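Local coordinates for protein AlyGC (PDB 5GKD) that cleaves the polysaccharide alginate as a family 6 polysaccharide lyase from a marine bacterium, probably by beta-elimination at a calcium-containing site, at residues E9-A14 and V36-K41; I91-R94 and L100-H103. All coordinates share one frame; numbering follows the deposited sequence.

Contact 1: E9-A14 and V36-K41; sequences EAYDQA and VLFEAK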
loop_
_atom_site.group_PDB
_atom_site.type_symbol
_atom_site.label_atom_id
_atom_site.label_comp_id
_atom_site.label_asym_id
_atom_site.label_seq_id
_atom_site.Cartn_x
_atom_site.Cartn_y
_atom_site.Cartn_z
ATOM N N GLU A 9 -11.384 19.822 -30.687
ATOM C CA GLU A 9 -11.420 19.627 -32.130
ATOM C C GLU A 9 -11.350 20.959 -32.866
ATOM O O GLU A 9 -10.693 21.061 -33.902
ATOM C CB GLU A 9 -12.649 18.810 -32.544
ATOM C CG GLU A 9 -13.763 18.728 -31.556
ATOM C CD GLU A 9 -13.507 17.774 -30.401
ATOM O OE1 GLU A 9 -13.567 18.251 -29.264
ATOM O OE2 GLU A 9 -13.262 16.564 -30.618
ATOM N N ALA A 10 -11.972 22.007 -32.327
ATOM C CA ALA A 10 -11.775 23.317 -32.926
ATOM C C ALA A 10 -10.320 23.748 -32.806
ATOM O O ALA A 10 -9.781 24.378 -33.717
ATOM C CB ALA A 10 -12.704 24.352 -32.287
ATOM N N TYR A 11 -9.669 23.406 -31.695
ATOM C CA TYR A 11 -8.240 23.645 -31.584
ATOM C C TYR A 11 -7.477 22.936 -32.695
ATOM O O TYR A 11 -6.618 23.536 -33.342
ATOM C CB TYR A 11 -7.726 23.204 -30.217
ATOM C CG TYR A 11 -6.223 23.101 -30.214
ATOM C CD1 TYR A 11 -5.433 24.215 -29.978
ATOM C CD2 TYR A 11 -5.597 21.899 -30.471
ATOM C CE1 TYR A 11 -4.066 24.127 -29.979
ATOM C CE2 TYR A 11 -4.239 21.804 -30.492
ATOM C CZ TYR A 11 -3.475 22.917 -30.237
ATOM O OH TYR A 11 -2.115 22.783 -30.260
ATOM N N ASP A 12 -7.761 21.651 -32.917
ATOM C CA ASP A 12 -7.095 20.926 -33.995
ATOM C C ASP A 12 -7.237 21.657 -35.319
ATOM O O ASP A 12 -6.275 21.767 -36.088
ATOM C CB ASP A 12 -7.669 19.507 -34.143
ATOM C CG ASP A 12 -7.328 18.595 -32.969
ATOM O OD1 ASP A 12 -6.310 18.829 -32.280
ATOM O OD2 ASP A 12 -8.085 17.632 -32.749
ATOM N N GLN A 13 -8.444 22.153 -35.605
ATOM C CA GLN A 13 -8.693 22.765 -36.903
ATOM C C GLN A 13 -8.017 24.121 -37.003
ATOM O O GLN A 13 -7.475 24.466 -38.055
ATOM C CB GLN A 13 -10.198 22.866 -37.166
ATOM C CG GLN A 13 -10.856 21.503 -37.438
ATOM C CD GLN A 13 -12.180 21.257 -36.672
ATOM O OE1 GLN A 13 -12.977 22.167 -36.441
ATOM N NE2 GLN A 13 -12.400 20.018 -36.292
ATOM N N ALA A 14 -8.011 24.892 -35.916
ATOM C CA ALA A 14 -7.275 26.151 -35.934
ATOM C C ALA A 14 -5.781 25.915 -36.136
ATOM O O ALA A 14 -5.139 26.632 -36.906
ATOM C CB ALA A 14 -7.518 26.933 -34.646
ATOM N N VAL A 36 -2.547 18.871 -24.910
ATOM C CA VAL A 36 -2.307 19.855 -25.955
ATOM C C VAL A 36 -1.013 19.505 -26.673
ATOM O O VAL A 36 0.040 19.405 -26.045
ATOM C CB VAL A 36 -2.233 21.275 -25.375
ATOM C CG1 VAL A 36 -1.932 22.281 -26.474
ATOM C CG2 VAL A 36 -3.520 21.622 -24.626
ATOM N N LEU A 37 -1.084 19.324 -27.986
ATOM C CA LEU A 37 0.100 19.202 -28.827
ATOM C C LEU A 37 0.125 20.435 -29.714
ATOM O O LEU A 37 -0.676 20.552 -30.649
ATOM C CB LEU A 37 0.098 17.914 -29.651
ATOM C CG LEU A 37 1.227 17.752 -30.685
ATOM C CD1 LEU A 37 2.582 17.934 -30.031
ATOM C CD2 LEU A 37 1.158 16.403 -31.406
ATOM N N PHE A 38 1.022 21.366 -29.390
ATOM C CA PHE A 38 1.179 22.631 -30.097
ATOM C C PHE A 38 2.357 22.452 -31.040
ATOM O O PHE A 38 3.506 22.704 -30.683
ATOM C CB PHE A 38 1.414 23.772 -29.119
ATOM C CG PHE A 38 1.400 25.134 -29.757
ATOM C CD1 PHE A 38 0.520 25.429 -30.776
ATOM C CD2 PHE A 38 2.247 26.119 -29.320
ATOM C CE1 PHE A 38 0.511 26.687 -31.343
ATOM C CE2 PHE A 38 2.230 27.380 -29.882
ATOM C CZ PHE A 38 1.376 27.663 -30.888
ATOM N N GLU A 39 2.063 22.005 -32.252
ATOM C CA GLU A 39 3.078 21.651 -33.235
ATOM C C GLU A 39 2.824 22.496 -34.466
ATOM O O GLU A 39 1.833 22.283 -35.180
ATOM C CB GLU A 39 3.044 20.157 -33.565
ATOM C CG GLU A 39 3.955 19.781 -34.725
ATOM C CD GLU A 39 4.178 18.299 -34.833
ATOM O OE1 GLU A 39 5.280 17.898 -35.260
ATOM O OE2 GLU A 39 3.250 17.536 -34.498
ATOM N N ALA A 40 3.713 23.455 -34.691
ATOM C CA ALA A 40 3.570 24.444 -35.738
ATOM C C ALA A 40 4.943 25.040 -36.016
ATOM O O ALA A 40 5.928 24.742 -35.339
ATOM C CB ALA A 40 2.567 25.528 -35.335
ATOM N N LYS A 41 4.997 25.899 -37.022
ATOM C CA LYS A 41 6.247 26.542 -37.403
ATOM C C LYS A 41 5.960 28.017 -37.620
ATOM O O LYS A 41 5.469 28.423 -38.673
ATOM C CB LYS A 41 6.848 25.910 -38.641
ATOM C CG LYS A 41 7.189 24.445 -38.438
ATOM C CD LYS A 41 8.706 24.172 -38.360
ATOM C CE LYS A 41 9.033 22.705 -38.196
ATOM N NZ LYS A 41 8.455 21.856 -39.260
#
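The phenol of Y11 reaches from helix 9-14 to strand 36-41 and donates a hydrogen bond from OH to the backbone O of L37, 2.7 Å away. The contact gathers around this one group. The helix runs nearly parallel to the strand, its axis 10.2 Å from the strand axis, a distance the tyrosine side chain spans. CG of Y11 lies anti to the backbone N (chi1 165°), which carries the ring off the helix toward the strand, and L37 O meets the ring at its edge, in plane. On the carbonyl side the fit is less regular: the hydroxyl stands above the carbonyl plane, 54° out of it, and is not aligned with a lone pair. Close packing completes the setting. CG1 of V36 lies 4.1 Å from CZ of Y11, with the two side chains crossing at about a right angle, while CD1 of F38, at the edge of its ring, comes to 3.8 Å from the OH of Y11. V36 and F38 continue inward onto L50 of the strand 48-52, and F38 also meets V75.

The other side of the contact is looser. E9, D12 and Q13 occupy the exposed side of the helix, and the partly exposed L37 directs the end of its side chain away from Y11. A right-handed parallel beta-helix, the fold of this family, commonly has its N-terminal end covered by an amphipathic helix; helix 8-17 fits that role here, with A10 and A14 resting on V5. Strand 35-41 is the outermost of its ladder in this chain, and V36 and F38 make their backbone bonds to the next strand. The tyrosine hydroxyl therefore supplies a side-chain donor to a carbonyl of the terminal strand, so that a buried polar group is paired within an otherwise apolar interface.

Contact 2: I91-R94 and L100-H103; sequences IAFR and LASH. With PO4 (phosphate ion), chain G.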
loop_
_atom_site.group_PDB
_atom_site.type_symbol
_atom_site.label_atom_id
_atom_site.label_comp_id
_atom_site.label_asym_id
_atom_site.label_seq_id
_atom_site.Cartn_x
_atom_site.Cartn_y
_atom_site.Cartn_z
ATOM N N ILE A 91 4.573 20.038 -19.075
ATOM C CA ILE A 91 4.985 20.891 -20.185
ATOM C C ILE A 91 6.303 20.366 -20.740
ATOM O O ILE A 91 7.306 20.315 -20.022
ATOM C CB ILE A 91 5.162 22.349 -19.753
ATOM C CG1 ILE A 91 3.883 22.913 -19.149
ATOM C CG2 ILE A 91 5.626 23.201 -20.945
ATOM C CD1 ILE A 91 4.066 24.331 -18.685
ATOM N N ALA A 92 6.320 20.025 -22.022
ATOM C CA ALA A 92 7.525 19.523 -22.674
ATOM C C ALA A 92 7.783 20.281 -23.964
ATOM O O ALA A 92 6.864 20.494 -24.766
ATOM C CB ALA A 92 7.413 18.037 -22.986
ATOM N N PHE A 93 9.040 20.672 -24.169
ATOM C CA PHE A 93 9.460 21.352 -25.386
ATOM C C PHE A 93 9.808 20.347 -26.479
ATOM O O PHE A 93 10.855 20.432 -27.132
ATOM C CB PHE A 93 10.645 22.270 -25.089
ATOM C CG PHE A 93 10.272 23.548 -24.390
ATOM C CD1 PHE A 93 10.019 23.566 -23.023
ATOM C CD2 PHE A 93 10.219 24.741 -25.091
ATOM C CE1 PHE A 93 9.691 24.739 -22.388
ATOM C CE2 PHE A 93 9.902 25.922 -24.450
ATOM C CZ PHE A 93 9.627 25.914 -23.100
ATOM N N ARG A 94 8.936 19.367 -26.665
ATOM C CA ARG A 94 9.059 18.392 -27.737
ATOM C C ARG A 94 7.720 17.692 -27.902
ATOM O O ARG A 94 6.895 17.658 -26.980
ATOM C CB ARG A 94 10.157 17.355 -27.456
ATOM C CG ARG A 94 9.726 16.323 -26.450
ATOM C CD ARG A 94 10.801 15.318 -26.093
ATOM N NE ARG A 94 10.266 14.371 -25.133
ATOM C CZ ARG A 94 10.866 13.250 -24.749
ATOM N NH1 ARG A 94 10.274 12.471 -23.864
ATOM N NH2 ARG A 94 12.055 12.909 -25.232
ATOM N N LEU A 100 11.431 17.959 -31.775
ATOM C CA LEU A 100 11.677 18.887 -30.677
ATOM C C LEU A 100 11.114 20.266 -31.000
ATOM O O LEU A 100 10.716 20.560 -32.126
ATOM C CB LEU A 100 13.183 19.014 -30.397
ATOM C CG LEU A 100 14.034 17.969 -29.657
ATOM C CD1 LEU A 100 13.345 16.636 -29.491
ATOM C CD2 LEU A 100 15.385 17.821 -30.332
ATOM N N ALA A 101 11.096 21.125 -29.991
ATOM C CA ALA A 101 10.834 22.541 -30.174
ATOM C C ALA A 101 12.126 23.326 -29.981
ATOM O O ALA A 101 12.921 23.014 -29.089
ATOM C CB ALA A 101 9.777 23.046 -29.193
ATOM N N SER A 102 12.327 24.333 -30.825
ATOM C CA SER A 102 13.427 25.276 -30.715
ATOM C C SER A 102 12.881 26.690 -30.889
ATOM O O SER A 102 11.796 26.887 -31.426
ATOM C CB SER A 102 14.522 24.995 -31.768
ATOM O OG SER A 102 15.342 23.899 -31.392
ATOM N N HIS A 103 13.646 27.676 -30.433
ATOM C CA HIS A 103 13.280 29.093 -30.592
ATOM C C HIS A 103 11.860 29.371 -30.119
ATOM O O HIS A 103 11.125 30.133 -30.738
ATOM C CB HIS A 103 13.435 29.547 -32.040
ATOM C CG HIS A 103 14.833 29.430 -32.547
ATOM N ND1 HIS A 103 15.257 28.371 -33.321
ATOM C CD2 HIS A 103 15.905 30.237 -32.384
ATOM C CE1 HIS A 103 16.536 28.521 -33.598
ATOM N NE2 HIS A 103 16.952 29.647 -33.044
HETATM P P PO4 G . 12.989 11.176 -21.780
HETATM O O1 PO4 G . 13.645 12.455 -22.248
HETATM O O2 PO4 G . 12.144 10.544 -22.868
HETATM O O3 PO4 G . 12.137 11.509 -20.579
HETATM O O4 PO4 G . 14.047 10.171 -21.391
#
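R94 lays its CB against L100, whose CD1 comes to 3.8 Å from that carbon, both side chains leaving on the same face of a short antiparallel bridge. R94 and L100 form a non-hydrogen-bonded pair with CA atoms 4.0 Å apart. The neighbouring bond runs from A101 N to F93 O, 3.0 Å long with an N-H...O angle of 156°. Beside it, CB of A101 sits 4.3 Å from CB of F93, whose ring leads off to V106 of strand 105-112.

In the right-handed parallel beta-helix the chain bends repeatedly between the faces of each coil. Here strand 89-92 ends and F93 takes the centre of an inverse gamma turn, spanned by a weak bond from R94 N to A92 O; the chain then doubles back so that strand 99-102 runs against R94.

Beyond CB, the arginine stretches away from L100, extended from CG to NE, and delivers its guanidinium to a phosphate ion, probably from the crystallisation liquor. Phosphate O2 lies at the edge of the guanidinium, in its plane, 2.9 Å from NH1 of R94; the bond from NH2 to the same oxygen is weak, at 3.3 Å. Y129 OH and R153 NH2 also hydrogen-bond the ion, and Y129 touches the side chains of both R94 and L100.

Contacts 1 and 2 lie in series along the chain, their centres 15 Å apart and their nearest atoms about 5 Å apart without touching. Both reach the same parallel ladder: strand 35-41 pairs with strand 65-69, which pairs in turn with strand 89-92. From contact 1, E39 also forms a salt bridge with R95, which lies in the loop between the two segments of contact 2. Further along that ladder lie E214, which belongs to both the calcium and the carbonate sites, and the carbonate-binding R240 and R264. Contact 1 therefore belongs to the terminal coil, and contact 2 to a turn between it and these sites.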